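Side-chain contact in peptidase S15/CocE/NonD (Thaumarchaeota archaeon SCGC AB-539-E09, PDB 4PF1), which is an aminopeptidase with an alpha/beta hydrolase fold, probably a serine peptidase related to the X-Pro dipeptidyl-peptidases of family S15: residues V436-Q440 against R441-P445. Residues are numbered along the deposited sequence; the frame is centred on the assembly and turned at random.
Sequences VPYRQ and RPTIP
Tyr438 and Thr443 meet through first torsions that each put a group between the backbone N and the carbonyl carbon. In Tyr438 that group is CG (chi1 84°), and the ring reaches across to 441-445. In Thr443 it is OG1 (chi1 62°), which leaves CG2 anti to the carbonyl carbon, beside the backbone N. There CG2 of Thr443 lies 3.9 Å from CE1 of Tyr438, an oblique van der Waals contact. Thr443 CG2 also lies 4.0 Å from Arg439 O.

The polar link is made by water. One water accepts from Tyr438 OH at 2.7 Å and donates to Ile444 O, also at 2.7 Å. It lies in the plane of the tyrosine ring, at the edge. It thus bridges Tyr438 OH and Ile444 O, which are 4.5 Å apart. A second water donates to Gln440 O at 2.6 Å and, weakly, to Pro442 O. The chain turns back here through a cis peptide bond between Arg441 and Pro442. Arg439 CG packs over one face of the Tyr438 ring, 3.6 Å above its plane and offset toward the rim. Pro437 CB and Arg441 CG make a loose contact at 4.4 Å. The arrangement is a non-repetitive cis-proline turn spanned by two water bridges.

Its polar ends are held from outside: Arg439 by a salt bridge to Asp459, Arg441 by salt bridges to Asp230 and Asp233, and Thr443 OG1 by a hydrogen bond to Thr231 OG1. Gln440 packs on Gln440 of the second subunit, so the turn also takes part in the subunit interface. It belongs to the irregular connection between strand 425-430 and helix 462-465, in the C-terminal non-catalytic region, where Pro437 and Arg441 rest on Tyr232 of helix 231-238 and Gln440 touches His463 of helix 462-465.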
ATOM      1  N   VAL A 436      28.344  13.240  -0.611  1.00 10.52           N
ATOM      2  CA  VAL A 436      27.643  12.014  -0.225  1.00 10.01           C
ATOM      3  C   VAL A 436      26.194  12.376   0.200  1.00 14.82           C
ATOM      4  O   VAL A 436      26.012  13.213   1.092  1.00 14.65           O
ATOM      5  CB  VAL A 436      28.400  11.242   0.900  1.00 12.42           C
ATOM      6  CG1 VAL A 436      27.716   9.914   1.210  1.00 11.74           C
ATOM      7  CG2 VAL A 436      29.867  11.015   0.531  1.00 12.21           C
ATOM      8  N   PRO A 437      25.154  11.793  -0.440  1.00 12.16           N
ATOM      9  CA  PRO A 437      23.781  12.109  -0.017  1.00 11.74           C
ATOM     10  C   PRO A 437      23.474  11.487   1.353  1.00 15.88           C
ATOM     11  O   PRO A 437      23.769  10.307   1.567  1.00 15.87           O
ATOM     12  CB  PRO A 437      22.923  11.532  -1.140  1.00 13.48           C
ATOM     13  CG  PRO A 437      23.737  10.432  -1.719  1.00 18.44           C
ATOM     14  CD  PRO A 437      25.176  10.791  -1.530  1.00 14.33           C
ATOM     15  N   TYR A 438      22.938  12.300   2.307  1.00 12.07           N
ATOM     16  CA  TYR A 438      22.637  11.840   3.678  1.00 11.15           C
ATOM     17  C   TYR A 438      21.571  10.743   3.667  1.00 12.86           C
ATOM     18  O   TYR A 438      21.508   9.929   4.588  1.00 11.73           O
ATOM     19  CB  TYR A 438      22.234  13.015   4.597  1.00 12.25           C
ATOM     20  CG  TYR A 438      20.782  13.444   4.544  1.00 13.48           C
ATOM     21  CD1 TYR A 438      20.266  14.093   3.425  1.00 15.47           C
ATOM     22  CD2 TYR A 438      19.965  13.341   5.668  1.00 13.96           C
ATOM     23  CE1 TYR A 438      18.942  14.536   3.389  1.00 15.29           C
ATOM     24  CE2 TYR A 438      18.647  13.801   5.652  1.00 14.46           C
ATOM     25  CZ  TYR A 438      18.137  14.393   4.509  1.00 19.56           C
ATOM     26  OH  TYR A 438      16.841  14.850   4.495  1.00 18.69           O
ATOM     27  N   ARG A 439      20.760  10.715   2.604  1.00  8.20           N
ATOM     28  CA  ARG A 439      19.739   9.707   2.353  1.00  7.49           C
ATOM     29  C   ARG A 439      19.757   9.363   0.891  1.00 10.53           C
ATOM     30  O   ARG A 439      20.350  10.104   0.098  1.00  8.52           O
ATOM     31  CB  ARG A 439      18.353  10.227   2.736  1.00  6.72           C
ATOM     32  CG  ARG A 439      18.151  10.512   4.200  1.00  8.37           C
ATOM     33  CD  ARG A 439      16.683  10.722   4.475  1.00  7.85           C
ATOM     34  NE  ARG A 439      16.006   9.451   4.740  1.00  7.39           N
ATOM     35  CZ  ARG A 439      14.688   9.301   4.787  1.00 19.51           C
ATOM     36  NH1 ARG A 439      13.886  10.337   4.566  1.00 10.80           N
ATOM     37  NH2 ARG A 439      14.159   8.117   5.054  1.00  7.71           N
ATOM     38  N   GLN A 440      19.056   8.283   0.506  1.00  8.01           N
ATOM     39  CA  GLN A 440      18.921   7.901  -0.895  1.00  8.69           C
ATOM     40  C   GLN A 440      18.102   8.964  -1.624  1.00 15.36           C
ATOM     41  O   GLN A 440      17.182   9.547  -1.041  1.00 14.77           O
ATOM     42  CB  GLN A 440      18.284   6.508  -1.033  1.00 10.25           C
ATOM     43  CG  GLN A 440      19.249   5.377  -0.648  1.00 19.46           C
ATOM     44  CD  GLN A 440      18.746   3.999  -1.007  1.00 31.51           C
ATOM     45  OE1 GLN A 440      19.459   3.199  -1.619  1.00 31.41           O
ATOM     46  NE2 GLN A 440      17.536   3.664  -0.582  1.00 13.07           N
ATOM     47  N   ARG A 441      18.500   9.289  -2.855  1.00 13.68           N
ATOM     48  CA  ARG A 441      17.834  10.328  -3.628  1.00 13.62           C
ATOM     49  C   ARG A 441      16.541   9.800  -4.263  1.00 17.98           C
ATOM     50  O   ARG A 441      16.431   8.593  -4.486  1.00 17.79           O
ATOM     51  CB  ARG A 441      18.784  10.924  -4.668  1.00 12.18           C
ATOM     52  CG  ARG A 441      19.643  12.019  -4.054  1.00 17.26           C
ATOM     53  CD  ARG A 441      20.800  12.398  -4.934  1.00 25.68           C
ATOM     54  NE  ARG A 441      20.398  13.314  -5.997  1.00 29.68           N
ATOM     55  CZ  ARG A 441      21.088  13.497  -7.115  1.00 40.41           C
ATOM     56  NH1 ARG A 441      20.668  14.363  -8.025  1.00 27.73           N
ATOM     57  NH2 ARG A 441      22.210  12.819  -7.329  1.00 26.26           N
ATOM     58  N   PRO A 442      15.500  10.660  -4.458  1.00 14.23           N
ATOM     59  CA  PRO A 442      15.474  12.124  -4.241  1.00 13.87           C
ATOM     60  C   PRO A 442      15.311  12.545  -2.773  1.00 16.27           C
ATOM     61  O   PRO A 442      14.526  11.948  -2.030  1.00 14.51           O
ATOM     62  CB  PRO A 442      14.272  12.570  -5.082  1.00 16.10           C
ATOM     63  CG  PRO A 442      13.337  11.394  -5.037  1.00 20.39           C
ATOM     64  CD  PRO A 442      14.234  10.179  -5.052  1.00 15.93           C
ATOM     65  N   THR A 443      16.055  13.585  -2.356  1.00 13.58           N
ATOM     66  CA  THR A 443      15.922  14.132  -1.001  1.00 13.80           C
ATOM     67  C   THR A 443      14.874  15.242  -1.042  1.00 18.26           C
ATOM     68  O   THR A 443      14.928  16.115  -1.915  1.00 17.25           O
ATOM     69  CB  THR A 443      17.266  14.606  -0.424  1.00 21.62           C
ATOM     70  OG1 THR A 443      17.790  15.656  -1.235  1.00 22.73           O
ATOM     71  CG2 THR A 443      18.282  13.471  -0.281  1.00 20.65           C
ATOM     72  N   ILE A 444      13.892  15.178  -0.138  1.00 15.34           N
ATOM     73  CA  ILE A 444      12.790  16.146  -0.105  1.00 15.64           C
ATOM     74  C   ILE A 444      12.722  16.848   1.270  1.00 20.10           C
ATOM     75  O   ILE A 444      13.277  16.323   2.240  1.00 19.54           O
ATOM     76  CB  ILE A 444      11.439  15.458  -0.485  1.00 18.76           C
ATOM     77  CG1 ILE A 444      11.076  14.309   0.495  1.00 18.95           C
ATOM     78  CG2 ILE A 444      11.456  14.988  -1.951  1.00 19.23           C
ATOM     79  CD1 ILE A 444       9.660  13.748   0.339  1.00 25.63           C
ATOM     80  N   PRO A 445      12.057  18.032   1.385  1.00 17.11           N
ATOM     81  CA  PRO A 445      11.993  18.706   2.691  1.00 16.76           C
ATOM     82  C   PRO A 445      11.192  17.914   3.729  1.00 20.30           C
ATOM     83  O   PRO A 445      10.343  17.089   3.376  1.00 18.83           O
ATOM     84  CB  PRO A 445      11.315  20.045   2.369  1.00 18.87           C
ATOM     85  CG  PRO A 445      11.419  20.203   0.889  1.00 23.50           C
ATOM     86  CD  PRO A 445      11.354  18.818   0.351  1.00 19.15           C
TER
HETATM   87  O   HOH W   1      15.981  16.354   2.407  1.00 24.27           O
HETATM   88  O   HOH W   2      15.331  10.213   0.681  1.00 14.50           O